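Local structure of anthranilate synthase component I (Streptococcus pneumoniae serotype 4, 5KCK) at residues Val307-Gly310 against Arg311-Gly315; Ala354-Ala357 against Leu358-Thr361. The protein is an anthranilate synthase component I, a chorismate-binding-family protein built of large antiparallel sheets flanked by helices. All coordinates share one frame; numbering follows the deposited sequence.

Contact 1: residues Val307-Gly310 against Arg311-Gly315; sequences VDLG and RNDIG
Asp308 and Arg311 form a salt bridge one turn apart on helix 297-316, their side chains lying side by side and pointing the same way. Arg311 begins this reach close to the backbone: its CB lies 3.7 Å from the carbonyl O of Val307, and CG comes slightly closer to that same oxygen. CD then passes 3.7 Å from Asp308 OD1. A bend at chi3 (59°) turns the rest of the chain toward Asp308; CZ lies 4.0 Å from Asp308 OD1, and NH1 donates to that oxygen over 2.8 Å. The carboxylate lies at the edge of the guanidinium and nearly in its plane, yet NH1 meets OD1 from above the carboxylate plane; the two flat groups are turned 67° apart. This is a one-point bridge, not a two-pronged one. A long arginine suits the place: its side chain also touches Val325 and Val344 of strands 324-333 and 338-347, while its end extends back to Asp308.

Beneath it run regular alpha-helical bonds, such as Asp313 N to Leu309 O at 2.9 Å. Gly310 takes part through its backbone: its O accepts from Ile314 N, and Ile314 CB and CG1 lie close to that oxygen. The branched Ile314 and Val307 suit the buried face, where they pack on strand 338-347. Leu309 CG approaches Asp313 OD2 at 4.0 Å, while Asp313 OD1 makes its salt bridge with Arg316.

With Asp308 and Asp313 each placed close before an arginine, acid and base are spaced to pair along the helix. Asp308 and Arg311 are both exposed, so water probably screens their attraction; and with one N-H bond, met from above the carboxylate plane, the geometry is less directional than a two-pronged bridge.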
ATOM      1  N   VAL A 307      25.558 -14.707  -9.406  1.00 38.01           N
ATOM      2  CA  VAL A 307      24.857 -15.898  -8.936  1.00 31.32           C
ATOM      3  C   VAL A 307      25.860 -16.939  -8.462  1.00 30.76           C
ATOM      4  O   VAL A 307      25.719 -17.517  -7.379  1.00 31.09           O
ATOM      5  CB  VAL A 307      23.938 -16.458 -10.036  1.00 41.93           C
ATOM      6  CG1 VAL A 307      23.264 -17.743  -9.566  1.00 32.20           C
ATOM      7  CG2 VAL A 307      22.899 -15.419 -10.435  1.00 33.39           C
ATOM      8  N   ASP A 308      26.904 -17.173  -9.256  1.00 31.91           N
ATOM      9  CA  ASP A 308      27.902 -18.167  -8.884  1.00 33.46           C
ATOM     10  C   ASP A 308      28.680 -17.752  -7.642  1.00 39.27           C
ATOM     11  O   ASP A 308      29.084 -18.611  -6.851  1.00 41.68           O
ATOM     12  CB  ASP A 308      28.843 -18.420 -10.058  1.00 39.86           C
ATOM     13  CG  ASP A 308      28.169 -19.195 -11.181  1.00 46.38           C
ATOM     14  OD1 ASP A 308      27.177 -19.909 -10.901  1.00 49.99           O
ATOM     15  OD2 ASP A 308      28.630 -19.093 -12.337  1.00 46.04           O
ATOM     16  N   LEU A 309      28.893 -16.452  -7.445  1.00 37.58           N
ATOM     17  CA  LEU A 309      29.509 -16.006  -6.204  1.00 33.65           C
ATOM     18  C   LEU A 309      28.617 -16.343  -5.018  1.00 34.95           C
ATOM     19  O   LEU A 309      29.104 -16.778  -3.966  1.00 32.55           O
ATOM     20  CB  LEU A 309      29.798 -14.504  -6.264  1.00 37.36           C
ATOM     21  CG  LEU A 309      30.723 -13.957  -5.167  1.00 51.10           C
ATOM     22  CD1 LEU A 309      32.155 -14.443  -5.374  1.00 51.13           C
ATOM     23  CD2 LEU A 309      30.669 -12.426  -5.087  1.00 52.35           C
ATOM     24  N   GLY A 310      27.301 -16.175  -5.180  1.00 31.06           N
ATOM     25  CA  GLY A 310      26.383 -16.498  -4.100  1.00 27.34           C
ATOM     26  C   GLY A 310      26.295 -17.990  -3.829  1.00 28.10           C
ATOM     27  O   GLY A 310      26.221 -18.414  -2.672  1.00 24.48           O
ATOM     28  N   ARG A 311      26.290 -18.801  -4.890  1.00 26.65           N
ATOM     29  CA  ARG A 311      26.326 -20.251  -4.725  1.00 27.72           C
ATOM     30  C   ARG A 311      27.555 -20.690  -3.932  1.00 34.28           C
ATOM     31  O   ARG A 311      27.451 -21.545  -3.047  1.00 25.25           O
ATOM     32  CB  ARG A 311      26.300 -20.951  -6.093  1.00 28.29           C
ATOM     33  CG  ARG A 311      24.970 -20.872  -6.835  1.00 33.68           C
ATOM     34  CD  ARG A 311      25.049 -21.449  -8.264  1.00 30.92           C
ATOM     35  NE  ARG A 311      25.453 -22.853  -8.290  1.00 35.62           N
ATOM     36  CZ  ARG A 311      26.429 -23.344  -9.049  1.00 43.62           C
ATOM     37  NH1 ARG A 311      27.114 -22.553  -9.872  1.00 33.41           N
ATOM     38  NH2 ARG A 311      26.718 -24.637  -8.991  1.00 39.46           N
ATOM     39  N   ASN A 312      28.729 -20.122  -4.234  1.00 26.42           N
ATOM     40  CA  ASN A 312      29.933 -20.529  -3.516  1.00 36.29           C
ATOM     41  C   ASN A 312      29.947 -19.998  -2.081  1.00 32.24           C
ATOM     42  O   ASN A 312      30.311 -20.731  -1.153  1.00 23.81           O
ATOM     43  CB  ASN A 312      31.183 -20.079  -4.272  1.00 41.76           C
ATOM     44  CG  ASN A 312      32.475 -20.447  -3.539  1.00 49.51           C
ATOM     45  OD1 ASN A 312      33.208 -19.573  -3.067  1.00 51.96           O
ATOM     46  ND2 ASN A 312      32.745 -21.746  -3.426  1.00 42.75           N
ATOM     47  N   ASP A 313      29.570 -18.729  -1.874  1.00 25.48           N
ATOM     48  CA  ASP A 313      29.523 -18.180  -0.517  1.00 26.56           C
ATOM     49  C   ASP A 313      28.612 -19.013   0.375  1.00 27.90           C
ATOM     50  O   ASP A 313      29.007 -19.436   1.467  1.00 27.42           O
ATOM     51  CB  ASP A 313      29.056 -16.718  -0.536  1.00 39.36           C
ATOM     52  CG  ASP A 313      30.129 -15.755  -1.043  1.00 62.79           C
ATOM     53  OD1 ASP A 313      31.317 -16.149  -1.099  1.00 71.88           O
ATOM     54  OD2 ASP A 313      29.784 -14.595  -1.378  1.00 66.75           O
ATOM     55  N   ILE A 314      27.387 -19.271  -0.088  1.00 28.38           N
ATOM     56  CA  ILE A 314      26.445 -20.080   0.676  1.00 24.97           C
ATOM     57  C   ILE A 314      26.958 -21.512   0.813  1.00 27.05           C
ATOM     58  O   ILE A 314      26.860 -22.123   1.884  1.00 24.91           O
ATOM     59  CB  ILE A 314      25.057 -20.009   0.011  1.00 25.48           C
ATOM     60  CG1 ILE A 314      24.473 -18.601   0.191  1.00 28.50           C
ATOM     61  CG2 ILE A 314      24.114 -21.086   0.551  1.00 21.72           C
ATOM     62  CD1 ILE A 314      23.105 -18.396  -0.456  1.00 22.20           C
ATOM     63  N   GLY A 315      27.551 -22.051  -0.254  1.00 28.48           N
ATOM     64  CA  GLY A 315      28.027 -23.425  -0.221  1.00 23.60           C
ATOM     65  C   GLY A 315      29.111 -23.663   0.813  1.00 26.64           C
ATOM     66  O   GLY A 315      29.198 -24.751   1.383  1.00 28.67           O
TER

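Contact 2: residues Ala354-Ala357 against Leu358-Thr361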
ATOM      1  N   ALA A 354      24.458 -16.751  11.950  1.00 23.18           N
ATOM      2  CA  ALA A 354      24.350 -15.640  11.009  1.00 22.81           C
ATOM      3  C   ALA A 354      25.672 -14.896  10.846  1.00 26.66           C
ATOM      4  O   ALA A 354      25.913 -14.305   9.789  1.00 23.64           O
ATOM      5  CB  ALA A 354      23.256 -14.667  11.453  1.00 27.92           C
HETATM    6  N   MSE A 355      26.534 -14.902  11.867  1.00 19.20           N
HETATM    7  CA  MSE A 355      27.843 -14.241  11.739  1.00 20.97           C
HETATM    8  C   MSE A 355      28.683 -14.864  10.629  1.00 28.17           C
HETATM    9  O   MSE A 355      29.373 -14.162   9.897  1.00 34.62           O
HETATM   10  CB  MSE A 355      28.611 -14.291  13.061  1.00 22.57           C
HETATM   11  CG  MSE A 355      27.847 -13.675  14.215  1.00 37.26           C
HETATM   12 SE   MSE A 355      27.542 -11.751  14.001  1.00 47.52          SE
HETATM   13  CE  MSE A 355      25.893 -11.737  12.912  1.00 34.74           C
ATOM     14  N   ASP A 356      28.621 -16.192  10.518  1.00 25.37           N
ATOM     15  CA  ASP A 356      29.313 -16.868   9.428  1.00 25.24           C
ATOM     16  C   ASP A 356      28.709 -16.503   8.079  1.00 22.27           C
ATOM     17  O   ASP A 356      29.441 -16.373   7.095  1.00 23.20           O
ATOM     18  CB  ASP A 356      29.295 -18.375   9.669  1.00 25.26           C
ATOM     19  CG  ASP A 356      29.878 -18.742  11.033  1.00 32.46           C
ATOM     20  OD1 ASP A 356      31.108 -18.584  11.197  1.00 31.95           O
ATOM     21  OD2 ASP A 356      29.113 -19.154  11.941  1.00 22.03           O
ATOM     22  N   ALA A 357      27.391 -16.290   8.024  1.00 19.99           N
ATOM     23  CA  ALA A 357      26.775 -15.808   6.793  1.00 19.75           C
ATOM     24  C   ALA A 357      27.281 -14.417   6.450  1.00 27.80           C
ATOM     25  O   ALA A 357      27.531 -14.106   5.278  1.00 20.82           O
ATOM     26  CB  ALA A 357      25.251 -15.800   6.929  1.00 21.33           C
ATOM     27  N   LEU A 358      27.443 -13.569   7.467  1.00 26.02           N
ATOM     28  CA  LEU A 358      27.942 -12.220   7.241  1.00 22.82           C
ATOM     29  C   LEU A 358      29.386 -12.254   6.766  1.00 23.93           C
ATOM     30  O   LEU A 358      29.742 -11.599   5.784  1.00 25.22           O
ATOM     31  CB  LEU A 358      27.807 -11.398   8.524  1.00 23.16           C
ATOM     32  CG  LEU A 358      28.538 -10.061   8.550  1.00 24.95           C
ATOM     33  CD1 LEU A 358      28.045  -9.212   7.411  1.00 21.15           C
ATOM     34  CD2 LEU A 358      28.295  -9.370   9.870  1.00 30.18           C
ATOM     35  N   LYS A 359      30.231 -13.031   7.445  1.00 21.59           N
ATOM     36  CA  LYS A 359      31.627 -13.103   7.045  1.00 26.56           C
ATOM     37  C   LYS A 359      31.789 -13.755   5.678  1.00 28.16           C
ATOM     38  O   LYS A 359      32.741 -13.441   4.959  1.00 32.53           O
ATOM     39  CB  LYS A 359      32.435 -13.848   8.105  1.00 24.70           C
ATOM     40  CG  LYS A 359      32.533 -13.070   9.404  1.00 31.18           C
ATOM     41  CD  LYS A 359      33.645 -13.573  10.287  1.00 38.21           C
ATOM     42  CE  LYS A 359      33.220 -14.785  11.071  1.00 36.49           C
ATOM     43  NZ  LYS A 359      34.356 -15.279  11.890  1.00 48.16           N
ATOM     44  N   ALA A 360      30.866 -14.636   5.289  1.00 22.64           N
ATOM     45  CA  ALA A 360      30.986 -15.300   3.996  1.00 26.07           C
ATOM     46  C   ALA A 360      30.644 -14.384   2.828  1.00 29.43           C
ATOM     47  O   ALA A 360      31.058 -14.677   1.705  1.00 25.80           O
ATOM     48  CB  ALA A 360      30.086 -16.534   3.938  1.00 22.61           C
ATOM     49  N   THR A 361      29.901 -13.292   3.062  1.00 21.07           N
ATOM     50  CA  THR A 361      29.411 -12.444   1.984  1.00 21.29           C
ATOM     51  C   THR A 361      29.962 -11.022   1.989  1.00 28.94           C
ATOM     52  O   THR A 361      29.875 -10.350   0.956  1.00 30.92           O
ATOM     53  CB  THR A 361      27.872 -12.347   2.030  1.00 23.23           C
ATOM     54  OG1 THR A 361      27.457 -11.901   3.328  1.00 27.08           O
ATOM     55  CG2 THR A 361      27.233 -13.695   1.743  1.00 20.80           C
TER
HETATM   56  O   HOH W   1      32.368 -17.063  13.217  1.00 56.38           O
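Leu358 and Ala354 are joined by a backbone bond of the short alpha-helix 354-361: Leu358 N donates to Ala354 O over 2.9 Å. Leu358, apolar and buried, packs its side chain on Leu71 of helix 70-78 and Leu405 of strand 403-407. Next comes Lys359, whose N bonds to Met355 O (selenomethionine in this crystal) and whose CG lies 3.4 Å from that oxygen. Its long chain bends at chi3 (-82°), and NZ remains 4.7 Å from Asp356 OD1, too far for a direct salt bridge. A water spans the gap, donating to Asp356 OD1 and accepting from Lys359 NZ at 3.0 Å, while the other carboxylate oxygen, OD2, accepts from Thr353 N just before the helix. Ala360 is small enough to sit buried against Ile317; its N bonds to Asp356 O. At Thr361 the backbone bond to Ala357 O is weak, bent to 122°. Threonine suits this position because its hydroxyl can reach back: with chi1 at 55°, OG1 lies between the backbone N and the carbonyl carbon and donates to Ala357 O over 2.9 Å.

Contact 1 comes first along the chain, in the last turns of helix 297-316; strands 324-333 and 338-347 follow, and then contact 2 on helix 354-361. Their centres are about 12 Å apart, on the same side of the chain's centre. Both helices pack on the large antiparallel sheet: 307-315 meets strands 267-270, 324-333 and 338-347, whereas 354-361 meets strands 259-264 and 403-407. The two contacts touch in packing, Asp313 CG lying 3.1 Å from Ala360 O. Arg316 belongs to both surroundings, bridging to Asp313 and bonding weakly to Ala360 O. Neighbouring strands of one sheet thus receive adjacent helices within the chorismate-binding family region.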